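Local coordinates for protein migration inhibitory factor (Trichinella spiralis, PDB 1HFO) that belongs to the macrophage migration inhibitory factor family of small trimeric alpha/beta proteins and is the member made by a parasitic nematode, at residues I2-N8 with A56-M62; F18-S23 with V37-I41; V26-K32 with L61-I67; H75-F80 with M94-F98. One frame throughout, in Å; residues are numbered along the deposited sequence.

Contact 1: residues I2-N8 with A56-M62; sequences IFTLNTN and AAFGTLM
Strands 2-7 and 57-62 run antiparallel at 167°, their axes 4.7 Å apart. Hydrogen-bonded pairs Ile2-Met62, Thr4-Thr60 and Asn6-Phe58 (Thr60 N to Thr4 O 2.9 Å) alternate with non-hydrogen-bonded pairs Phe3-Leu61, Leu5-Gly59 and Thr7-Ala57. These are the central strands of the mixed sheet of the MIF fold. Phe3, Leu5, Thr7, Ala57 and Leu61 point to the face carrying helices 18-30 and 69-87. Phe3 CD1 (chi1 t) reaches Leu61 CD1 (t, p) at 3.8 Å. Leu5 CD1 (t, p) lies 3.7 Å from Ala57 CB, in space that a side chain at Gly59 would fill. On the other face, Asn6 CB (chi1 m) sits over the Phe58 ring (chi1 p), 4.1 Å from its centroid, a CH-pi contact. Thr4 CG2 (chi1 t) lies 4.0 Å from Thr60 CB (chi1 m), and Thr4 OG1 bonds His40. Ile2 CB (chi1 m) touches Met62 CG (chi1 p) at 3.7 Å. Where strand 2-7 ends, Ala56 N donates to Asn8 OD1 and Thr7 OG1 to Ala56 O, both at 2.9 Å.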
# COMPACT_ATOMS: atom_id res chain seq x y z
N ILE A 2 -1.12 1.70 12.10
CA ILE A 2 -0.20 2.04 11.06
C ILE A 2 -0.80 3.19 10.28
O ILE A 2 -1.98 3.15 9.91
CB ILE A 2 0.03 0.88 10.04
CG1 ILE A 2 0.67 -0.31 10.74
CG2 ILE A 2 0.92 1.33 8.89
CD1 ILE A 2 0.81 -1.50 9.81
N PHE A 3 0.01 4.21 10.07
CA PHE A 3 -0.41 5.32 9.24
C PHE A 3 0.66 5.39 8.18
O PHE A 3 1.85 5.58 8.48
CB PHE A 3 -0.46 6.65 9.97
CG PHE A 3 -0.96 7.77 9.10
CD1 PHE A 3 -2.29 7.81 8.71
CD2 PHE A 3 -0.10 8.75 8.61
CE1 PHE A 3 -2.77 8.81 7.84
CE2 PHE A 3 -0.56 9.76 7.74
CZ PHE A 3 -1.90 9.78 7.37
N THR A 4 0.25 5.21 6.93
CA THR A 4 1.19 5.23 5.83
C THR A 4 0.67 6.23 4.78
O THR A 4 -0.52 6.24 4.46
CB THR A 4 1.35 3.79 5.25
OG1 THR A 4 2.12 3.82 4.05
CG2 THR A 4 0.01 3.16 5.00
N LEU A 5 1.58 7.06 4.28
CA LEU A 5 1.24 8.10 3.31
C LEU A 5 2.20 8.16 2.14
O LEU A 5 3.42 8.00 2.29
CB LEU A 5 1.24 9.46 4.02
CG LEU A 5 0.71 10.68 3.28
CD1 LEU A 5 -0.80 10.56 3.17
CD2 LEU A 5 1.08 11.97 4.06
N ASN A 6 1.64 8.40 0.96
CA ASN A 6 2.42 8.54 -0.25
C ASN A 6 2.19 9.98 -0.72
O ASN A 6 1.05 10.45 -0.76
CB ASN A 6 1.96 7.55 -1.31
CG ASN A 6 2.05 6.12 -0.82
OD1 ASN A 6 1.06 5.55 -0.33
ND2 ASN A 6 3.24 5.55 -0.90
N THR A 7 3.27 10.65 -1.07
CA THR A 7 3.16 12.05 -1.48
C THR A 7 4.18 12.44 -2.54
O THR A 7 5.23 11.81 -2.67
CB THR A 7 3.33 12.96 -0.24
OG1 THR A 7 3.20 14.34 -0.62
CG2 THR A 7 4.70 12.76 0.39
N ASN A 8 3.87 13.50 -3.28
CA ASN A 8 4.77 13.99 -4.30
C ASN A 8 5.71 15.08 -3.80
O ASN A 8 6.63 15.49 -4.52
CB ASN A 8 3.99 14.51 -5.53
CG ASN A 8 2.78 15.35 -5.15
OD1 ASN A 8 2.71 15.93 -4.07
ND2 ASN A 8 1.82 15.44 -6.08
N ALA A 56 0.12 16.78 -3.18
CA ALA A 56 -1.01 15.92 -2.87
C ALA A 56 -0.48 14.68 -2.17
O ALA A 56 0.73 14.47 -2.13
CB ALA A 56 -1.70 15.49 -4.17
N ALA A 57 -1.39 13.86 -1.65
CA ALA A 57 -1.04 12.62 -0.98
C ALA A 57 -2.26 11.73 -0.77
O ALA A 57 -3.39 12.19 -0.83
CB ALA A 57 -0.39 12.92 0.39
N PHE A 58 -2.03 10.44 -0.55
CA PHE A 58 -3.12 9.53 -0.26
C PHE A 58 -2.46 8.54 0.67
O PHE A 58 -1.25 8.27 0.54
CB PHE A 58 -3.65 8.85 -1.54
CG PHE A 58 -2.72 7.83 -2.12
CD1 PHE A 58 -2.81 6.50 -1.74
CD2 PHE A 58 -1.79 8.18 -3.09
CE1 PHE A 58 -1.98 5.53 -2.31
CE2 PHE A 58 -0.95 7.22 -3.67
CZ PHE A 58 -1.05 5.89 -3.28
N GLY A 59 -3.23 8.02 1.60
CA GLY A 59 -2.66 7.07 2.54
C GLY A 59 -3.71 6.25 3.22
O GLY A 59 -4.90 6.32 2.89
N THR A 60 -3.29 5.48 4.20
CA THR A 60 -4.19 4.61 4.91
C THR A 60 -3.90 4.67 6.39
O THR A 60 -2.76 4.81 6.77
CB THR A 60 -3.96 3.15 4.44
OG1 THR A 60 -4.19 3.06 3.02
CG2 THR A 60 -4.89 2.17 5.16
N LEU A 61 -4.94 4.59 7.21
CA LEU A 61 -4.77 4.51 8.66
C LEU A 61 -5.46 3.21 9.04
O LEU A 61 -6.68 3.09 8.92
CB LEU A 61 -5.44 5.68 9.39
CG LEU A 61 -5.41 5.49 10.91
CD1 LEU A 61 -3.96 5.65 11.34
CD2 LEU A 61 -6.31 6.46 11.64
N MET A 62 -4.70 2.21 9.48
CA MET A 62 -5.32 0.95 9.87
C MET A 62 -5.06 0.66 11.34
O MET A 62 -4.02 1.03 11.89
CB MET A 62 -4.79 -0.20 9.01
CG MET A 62 -3.31 -0.37 8.99
SD MET A 62 -2.84 -1.70 7.83
CE MET A 62 -2.07 -0.78 6.52

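Contact 2: residues F18-S23 with V37-I41; sequences FLSSTS and VAVHI
Helix 18-30 and strand 38-42 belong to the first beta-alpha-beta unit of the MIF fold, which starts at strand 2-7. Residues 18-23 are helical and residues 38-41 are extended. Their axes approach to 8.4 Å and cross at 134°. The backbones come closest at Ser23 and Val37, with CA atoms 6.1 Å apart. Phe18 (chi1 t) points toward the strand. Phe18 CE2 lies 3.9 Å from Ile41 CD1 and 4.3 Å from Val39 CG1. Leu19 (m, t) starts sideways, but its CD2 comes to 3.7 Å from Val39 CG1. Thr22 (chi1 m) directs CG2 to Val39 CG1 at 3.7 Å, while its OG1 donates back to Phe18 O at 2.6 Å and also bonds His82. Ser23 (chi1 m) sets OG 3.4 Å from Val39 CG2. Val39, with chi1 t, is therefore the centre of the contact, touched by four helix residues. Val37 and Ile41 flank it on the same face. The strand is edge-paired with a neighbouring subunit, so the sheet continues into the next chain. Ser23 OG donates to Leu19 O at 2.7 Å, and one water donates both to Ser23 OG at 2.6 Å and to Val37 O at 2.7 Å.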
# COMPACT_ATOMS: atom_id res chain seq x y z
N PHE A 18 7.97 15.34 12.12
CA PHE A 18 6.79 14.77 11.50
C PHE A 18 6.42 13.40 12.08
O PHE A 18 5.26 13.16 12.43
CB PHE A 18 7.00 14.61 9.99
CG PHE A 18 5.82 14.00 9.29
CD1 PHE A 18 4.66 14.73 9.11
CD2 PHE A 18 5.85 12.67 8.90
CE1 PHE A 18 3.52 14.16 8.56
CE2 PHE A 18 4.70 12.06 8.34
CZ PHE A 18 3.54 12.81 8.17
N LEU A 19 7.40 12.51 12.19
CA LEU A 19 7.14 11.16 12.71
C LEU A 19 6.69 11.22 14.16
O LEU A 19 5.75 10.54 14.54
CB LEU A 19 8.39 10.29 12.56
CG LEU A 19 8.80 10.07 11.10
CD1 LEU A 19 10.12 9.34 11.03
CD2 LEU A 19 7.70 9.29 10.38
N SER A 20 7.34 12.05 14.97
CA SER A 20 6.91 12.13 16.35
C SER A 20 5.49 12.70 16.50
O SER A 20 4.66 12.13 17.19
CB SER A 20 7.90 12.97 17.18
OG SER A 20 7.93 14.32 16.73
N SER A 21 5.21 13.82 15.84
CA SER A 21 3.90 14.44 15.97
C SER A 21 2.79 13.57 15.42
O SER A 21 1.69 13.56 15.96
CB SER A 21 3.85 15.81 15.28
OG SER A 21 4.14 15.75 13.90
N THR A 22 3.09 12.84 14.35
CA THR A 22 2.10 11.97 13.73
C THR A 22 1.91 10.74 14.62
O THR A 22 0.78 10.30 14.85
CB THR A 22 2.57 11.58 12.31
OG1 THR A 22 2.88 12.77 11.56
CG2 THR A 22 1.48 10.80 11.60
N SER A 23 3.00 10.20 15.16
CA SER A 23 2.88 9.03 16.06
C SER A 23 2.02 9.40 17.26
O SER A 23 1.15 8.64 17.69
CB SER A 23 4.24 8.60 16.57
OG SER A 23 5.08 8.12 15.53
N VAL A 37 2.40 2.12 17.63
CA VAL A 37 2.11 3.00 16.50
C VAL A 37 3.25 3.08 15.49
O VAL A 37 4.40 3.41 15.84
CB VAL A 37 1.80 4.43 16.97
CG1 VAL A 37 1.56 5.34 15.74
CG2 VAL A 37 0.59 4.41 17.86
N ALA A 38 2.94 2.78 14.22
CA ALA A 38 3.94 2.87 13.17
C ALA A 38 3.50 3.95 12.21
O ALA A 38 2.32 4.03 11.84
CB ALA A 38 4.09 1.53 12.44
N VAL A 39 4.45 4.78 11.82
CA VAL A 39 4.20 5.87 10.88
C VAL A 39 5.19 5.79 9.75
O VAL A 39 6.39 5.65 9.96
CB VAL A 39 4.34 7.24 11.57
CG1 VAL A 39 4.10 8.37 10.51
CG2 VAL A 39 3.33 7.36 12.69
N HIS A 40 4.69 5.95 8.53
CA HIS A 40 5.52 5.85 7.34
C HIS A 40 5.10 6.93 6.35
O HIS A 40 3.91 7.15 6.16
CB HIS A 40 5.28 4.50 6.68
CG HIS A 40 5.80 4.40 5.28
ND1 HIS A 40 5.00 4.01 4.22
CD2 HIS A 40 7.04 4.59 4.77
CE1 HIS A 40 5.73 3.96 3.12
NE2 HIS A 40 6.97 4.31 3.43
N ILE A 41 6.09 7.58 5.74
CA ILE A 41 5.80 8.56 4.69
C ILE A 41 6.77 8.30 3.56
O ILE A 41 7.99 8.21 3.75
CB ILE A 41 5.93 10.03 5.17
CG1 ILE A 41 5.46 10.96 4.04
CG2 ILE A 41 7.37 10.33 5.57
CD1 ILE A 41 5.21 12.40 4.50
O HOH W 1 5.88 5.61 15.34

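Contact 3: residues V26-K32 with L61-I67; sequences VGNILSK and LMSIGGI
Leu30, Leu61 and Lys32 carry most of this contact. It joins the end of helix 18-30 to the end of strand 57-63 and the turn after it. The helix segment 26-30 and the strand segment 61-63 have axes 11.0 Å apart, crossing at -55°. Leu30 (m, t) points toward the turn, and its CA is 5.1 Å from that of Gly66. Leu30 CD1 meets Ser63 CB at 3.6 Å and Leu61 CD2 at 4.3 Å. Leu30 CD2 meets Ile67 CG1 at 3.7 Å and Gly66 O at 3.7 Å. Gly65 and Gly66 both have positive phi, and a CB on Gly66 would press on Leu30. Leu61 (t, p) sends CD1 to Val26 CG1 at 4.0 Å and CD2 to Ile29 CD1 at 4.3 Å. Ser31, at phi 60°, is the C-prime residue of a Schellman motif, with Lys32 N bonded to Gly27 O at 3.0 Å. Past this reversal Lys32 (m, m, t, p) stretches over the turn, and its NZ donates to Ile64 O at 2.8 Å. Ser63 OG (chi1 t) donates to Gly65 O at 3.2 Å inside the turn. Helix 69-87 lies alongside: Ile29 packs on its Leu79, and its His75 bonds Gly66 O. Phe3 of strand 2-7 touches both Val26 and Leu61, and Phe98 of strand 94-100 touches Leu61 and Ile67.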
# COMPACT_ATOMS: atom_id res chain seq x y z
N VAL A 26 -1.78 9.79 16.13
CA VAL A 26 -2.42 8.52 15.83
C VAL A 26 -2.74 7.75 17.12
O VAL A 26 -3.82 7.21 17.27
CB VAL A 26 -1.52 7.64 14.95
CG1 VAL A 26 -2.15 6.25 14.81
CG2 VAL A 26 -1.34 8.28 13.57
N GLY A 27 -1.78 7.69 18.03
CA GLY A 27 -2.01 6.96 19.27
C GLY A 27 -3.08 7.62 20.11
O GLY A 27 -3.96 6.96 20.68
N ASN A 28 -3.01 8.93 20.20
CA ASN A 28 -3.99 9.63 20.99
C ASN A 28 -5.41 9.49 20.39
O ASN A 28 -6.35 9.22 21.13
CB ASN A 28 -3.56 11.11 21.18
CG ASN A 28 -2.22 11.25 21.96
OD1 ASN A 28 -1.94 10.49 22.89
ND2 ASN A 28 -1.40 12.25 21.58
N ILE A 29 -5.59 9.61 19.07
CA ILE A 29 -6.95 9.47 18.52
C ILE A 29 -7.53 8.06 18.54
O ILE A 29 -8.74 7.89 18.61
CB ILE A 29 -7.09 10.01 17.07
CG1 ILE A 29 -6.32 9.12 16.09
CG2 ILE A 29 -6.61 11.45 16.98
CD1 ILE A 29 -6.54 9.48 14.63
N LEU A 30 -6.67 7.04 18.45
CA LEU A 30 -7.15 5.66 18.47
C LEU A 30 -7.05 5.09 19.88
O LEU A 30 -7.51 3.99 20.13
CB LEU A 30 -6.33 4.79 17.51
CG LEU A 30 -6.42 5.16 16.03
CD1 LEU A 30 -5.42 4.35 15.24
CD2 LEU A 30 -7.84 4.90 15.53
N SER A 31 -6.46 5.85 20.79
CA SER A 31 -6.30 5.40 22.18
C SER A 31 -5.46 4.13 22.27
O SER A 31 -5.81 3.18 22.98
CB SER A 31 -7.66 5.18 22.84
OG SER A 31 -8.32 6.43 23.04
N LYS A 32 -4.35 4.12 21.54
CA LYS A 32 -3.43 2.98 21.56
C LYS A 32 -2.07 3.45 22.09
O LYS A 32 -1.73 4.62 21.97
CB LYS A 32 -3.24 2.39 20.16
CG LYS A 32 -4.48 1.68 19.62
CD LYS A 32 -4.91 0.59 20.58
CE LYS A 32 -6.12 -0.16 20.05
NZ LYS A 32 -5.76 -1.01 18.88
N LEU A 61 -4.94 4.59 7.21
CA LEU A 61 -4.77 4.51 8.66
C LEU A 61 -5.46 3.21 9.04
O LEU A 61 -6.68 3.09 8.92
CB LEU A 61 -5.44 5.68 9.39
CG LEU A 61 -5.41 5.49 10.91
CD1 LEU A 61 -3.96 5.65 11.34
CD2 LEU A 61 -6.31 6.46 11.64
N MET A 62 -4.70 2.21 9.48
CA MET A 62 -5.32 0.95 9.87
C MET A 62 -5.06 0.66 11.34
O MET A 62 -4.02 1.03 11.89
CB MET A 62 -4.79 -0.20 9.01
CG MET A 62 -3.31 -0.37 8.99
SD MET A 62 -2.84 -1.70 7.83
CE MET A 62 -2.07 -0.78 6.52
N SER A 63 -6.03 0.02 11.99
CA SER A 63 -5.90 -0.29 13.41
C SER A 63 -6.91 -1.33 13.85
O SER A 63 -8.00 -1.44 13.28
CB SER A 63 -6.11 0.99 14.23
OG SER A 63 -6.03 0.74 15.61
N ILE A 64 -6.56 -2.11 14.87
CA ILE A 64 -7.49 -3.10 15.37
C ILE A 64 -8.37 -2.34 16.36
O ILE A 64 -7.98 -2.09 17.50
CB ILE A 64 -6.75 -4.27 16.09
CG1 ILE A 64 -5.82 -4.96 15.09
CG2 ILE A 64 -7.76 -5.18 16.72
CD1 ILE A 64 -4.72 -5.83 15.73
N GLY A 65 -9.54 -1.93 15.90
CA GLY A 65 -10.44 -1.17 16.75
C GLY A 65 -10.16 0.33 16.70
O GLY A 65 -9.12 0.79 16.22
N GLY A 66 -11.12 1.11 17.19
CA GLY A 66 -10.95 2.55 17.18
C GLY A 66 -11.36 3.18 15.87
O GLY A 66 -11.51 4.40 15.78
N ILE A 67 -11.52 2.35 14.84
CA ILE A 67 -11.92 2.84 13.52
C ILE A 67 -13.26 2.25 13.14
O ILE A 67 -13.47 1.03 13.19
CB ILE A 67 -10.86 2.47 12.44
CG1 ILE A 67 -9.61 3.33 12.63
CG2 ILE A 67 -11.44 2.67 11.04
CD1 ILE A 67 -8.51 3.06 11.61

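Contact 4: residues H75-F80 with M94-F98; sequences HSAKLF and MYIHF
In the second beta-alpha-beta unit of the MIF fold, helix 69-87 connects strand 57-63 to the parallel strand 94-100. Here helical residues 75-80 lie over extended residues 94-98. The axes are 10.2 Å apart at closest approach and cross at 136°. The nearest CA pairs are Ser76-Ile96 at 7.7 Å, Phe80-Met94 at 7.9 Å and His75-Phe98 at 8.9 Å. Met94, Ile96 and Phe98, all m at chi1, point toward the helix; Tyr95 points away.

Apolar contacts dominate. Leu79 (m, p) brings CD2 to the edge of the Phe98 ring, 3.7 Å from CE1, and to 4.5 Å from Ile96 CG2. Phe80 (chi1 -86°) starts sideways but swings its ring to the strand. Phe80 CE1 is 3.8 Å from Ile96 CG1, and Phe80 CE2 is 3.5 Å from Met94 CB. His75 CB lies 3.8 Å from Phe98 CE1, and Ser76 CB lies 3.9 Å from Phe98 CZ.

Two polar side chains of the helix find their partners outside these segments. His75 NE2 bonds Gly66 O, and Ser76 OG bonds Thr111 O of a neighbouring subunit; a strand of that subunit also pairs with Tyr95 and Ile96.

A Met-aromatic contact joins Met94 and Phe80, oblique to the ring, with Met94 SD 5.4 Å from the Phe80 centroid. At the ring edge, Phe80 CE2 sits 3.2 Å from Met94 O.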
# COMPACT_ATOMS: atom_id res chain seq x y z
N HIS A 75 -11.77 11.47 13.05
CA HIS A 75 -10.41 11.06 12.73
C HIS A 75 -9.89 11.89 11.57
O HIS A 75 -8.75 12.37 11.59
CB HIS A 75 -10.35 9.59 12.30
CG HIS A 75 -10.63 8.62 13.40
ND1 HIS A 75 -10.44 8.92 14.73
CD2 HIS A 75 -11.04 7.33 13.37
CE1 HIS A 75 -10.71 7.86 15.47
NE2 HIS A 75 -11.08 6.88 14.67
N SER A 76 -10.72 12.03 10.53
CA SER A 76 -10.35 12.76 9.32
C SER A 76 -10.05 14.25 9.51
O SER A 76 -9.10 14.78 8.93
CB SER A 76 -11.45 12.62 8.26
OG SER A 76 -11.01 13.19 7.04
N ALA A 77 -10.89 14.91 10.29
CA ALA A 77 -10.71 16.33 10.54
C ALA A 77 -9.33 16.55 11.15
O ALA A 77 -8.54 17.36 10.67
CB ALA A 77 -11.79 16.83 11.48
N LYS A 78 -9.04 15.78 12.20
CA LYS A 78 -7.76 15.90 12.90
C LYS A 78 -6.53 15.54 12.06
O LYS A 78 -5.52 16.26 12.07
CB LYS A 78 -7.80 15.02 14.15
CG LYS A 78 -8.85 15.44 15.17
CD LYS A 78 -8.67 14.68 16.46
CE LYS A 78 -10.00 14.48 17.18
NZ LYS A 78 -10.71 15.77 17.41
N LEU A 79 -6.61 14.42 11.34
CA LEU A 79 -5.51 13.99 10.51
C LEU A 79 -5.24 14.96 9.37
O LEU A 79 -4.09 15.24 9.04
CB LEU A 79 -5.77 12.58 9.94
CG LEU A 79 -5.44 11.38 10.82
CD1 LEU A 79 -6.10 11.53 12.17
CD2 LEU A 79 -5.90 10.08 10.14
N PHE A 80 -6.29 15.47 8.73
CA PHE A 80 -6.09 16.40 7.64
C PHE A 80 -5.51 17.72 8.10
O PHE A 80 -4.65 18.30 7.43
CB PHE A 80 -7.39 16.63 6.88
CG PHE A 80 -7.64 15.61 5.81
CD1 PHE A 80 -8.06 14.33 6.14
CD2 PHE A 80 -7.42 15.93 4.48
CE1 PHE A 80 -8.27 13.36 5.13
CE2 PHE A 80 -7.63 14.98 3.47
CZ PHE A 80 -8.05 13.69 3.81
N MET A 94 -5.88 15.33 -0.72
CA MET A 94 -5.45 14.17 0.08
C MET A 94 -6.59 13.21 0.36
O MET A 94 -7.72 13.62 0.63
CB MET A 94 -4.86 14.62 1.42
CG MET A 94 -3.55 15.35 1.31
SD MET A 94 -2.86 15.62 2.96
CE MET A 94 -3.95 16.85 3.59
N TYR A 95 -6.29 11.92 0.29
CA TYR A 95 -7.28 10.90 0.61
C TYR A 95 -6.68 10.03 1.70
O TYR A 95 -5.49 9.75 1.68
CB TYR A 95 -7.53 9.97 -0.58
CG TYR A 95 -8.48 10.48 -1.62
CD1 TYR A 95 -9.75 10.93 -1.27
CD2 TYR A 95 -8.13 10.46 -2.96
CE1 TYR A 95 -10.66 11.35 -2.26
CE2 TYR A 95 -9.02 10.86 -3.95
CZ TYR A 95 -10.28 11.31 -3.60
OH TYR A 95 -11.16 11.71 -4.59
N ILE A 96 -7.52 9.61 2.63
CA ILE A 96 -7.08 8.69 3.67
C ILE A 96 -8.10 7.55 3.77
O ILE A 96 -9.29 7.78 3.97
CB ILE A 96 -6.97 9.37 5.06
CG1 ILE A 96 -5.89 10.46 5.02
CG2 ILE A 96 -6.64 8.29 6.13
CD1 ILE A 96 -4.54 10.01 4.48
N HIS A 97 -7.62 6.32 3.63
CA HIS A 97 -8.49 5.17 3.73
C HIS A 97 -8.40 4.64 5.16
O HIS A 97 -7.32 4.29 5.62
CB HIS A 97 -8.07 4.05 2.79
CG HIS A 97 -9.04 2.91 2.76
ND1 HIS A 97 -8.69 1.64 2.35
CD2 HIS A 97 -10.34 2.84 3.12
CE1 HIS A 97 -9.74 0.84 2.46
NE2 HIS A 97 -10.75 1.54 2.93
N PHE A 98 -9.54 4.61 5.83
CA PHE A 98 -9.62 4.13 7.21
C PHE A 98 -9.98 2.64 7.21
O PHE A 98 -10.99 2.22 6.63
CB PHE A 98 -10.66 4.95 7.98
CG PHE A 98 -10.31 6.41 8.11
CD1 PHE A 98 -9.28 6.82 8.96
CD2 PHE A 98 -10.99 7.37 7.35
CE1 PHE A 98 -8.93 8.17 9.06
CE2 PHE A 98 -10.65 8.73 7.45
CZ PHE A 98 -9.62 9.13 8.30

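Overall arrangement
Contact 1 forms the middle of the sheet, and the other three place helices on it. Contacts 1, 2 and 4 are buried; contact 3 is only partly buried, at the end of the helix and strand. Backbone hydrogen bonds dominate contact 1. Contacts 2 and 4 rely on apolar side chains, with a water bridge in contact 2 and a Met-aromatic contact in contact 4. Contact 3 adds a lysine-to-carbonyl bond. Contacts 2 and 3 use successive parts of helix 18-30, while contacts 1 and 3 share Leu61 and Met62. Contacts 2 and 4 do not touch. They reach the two strands that are outermost within this chain, and each pairs onward with a neighbouring subunit.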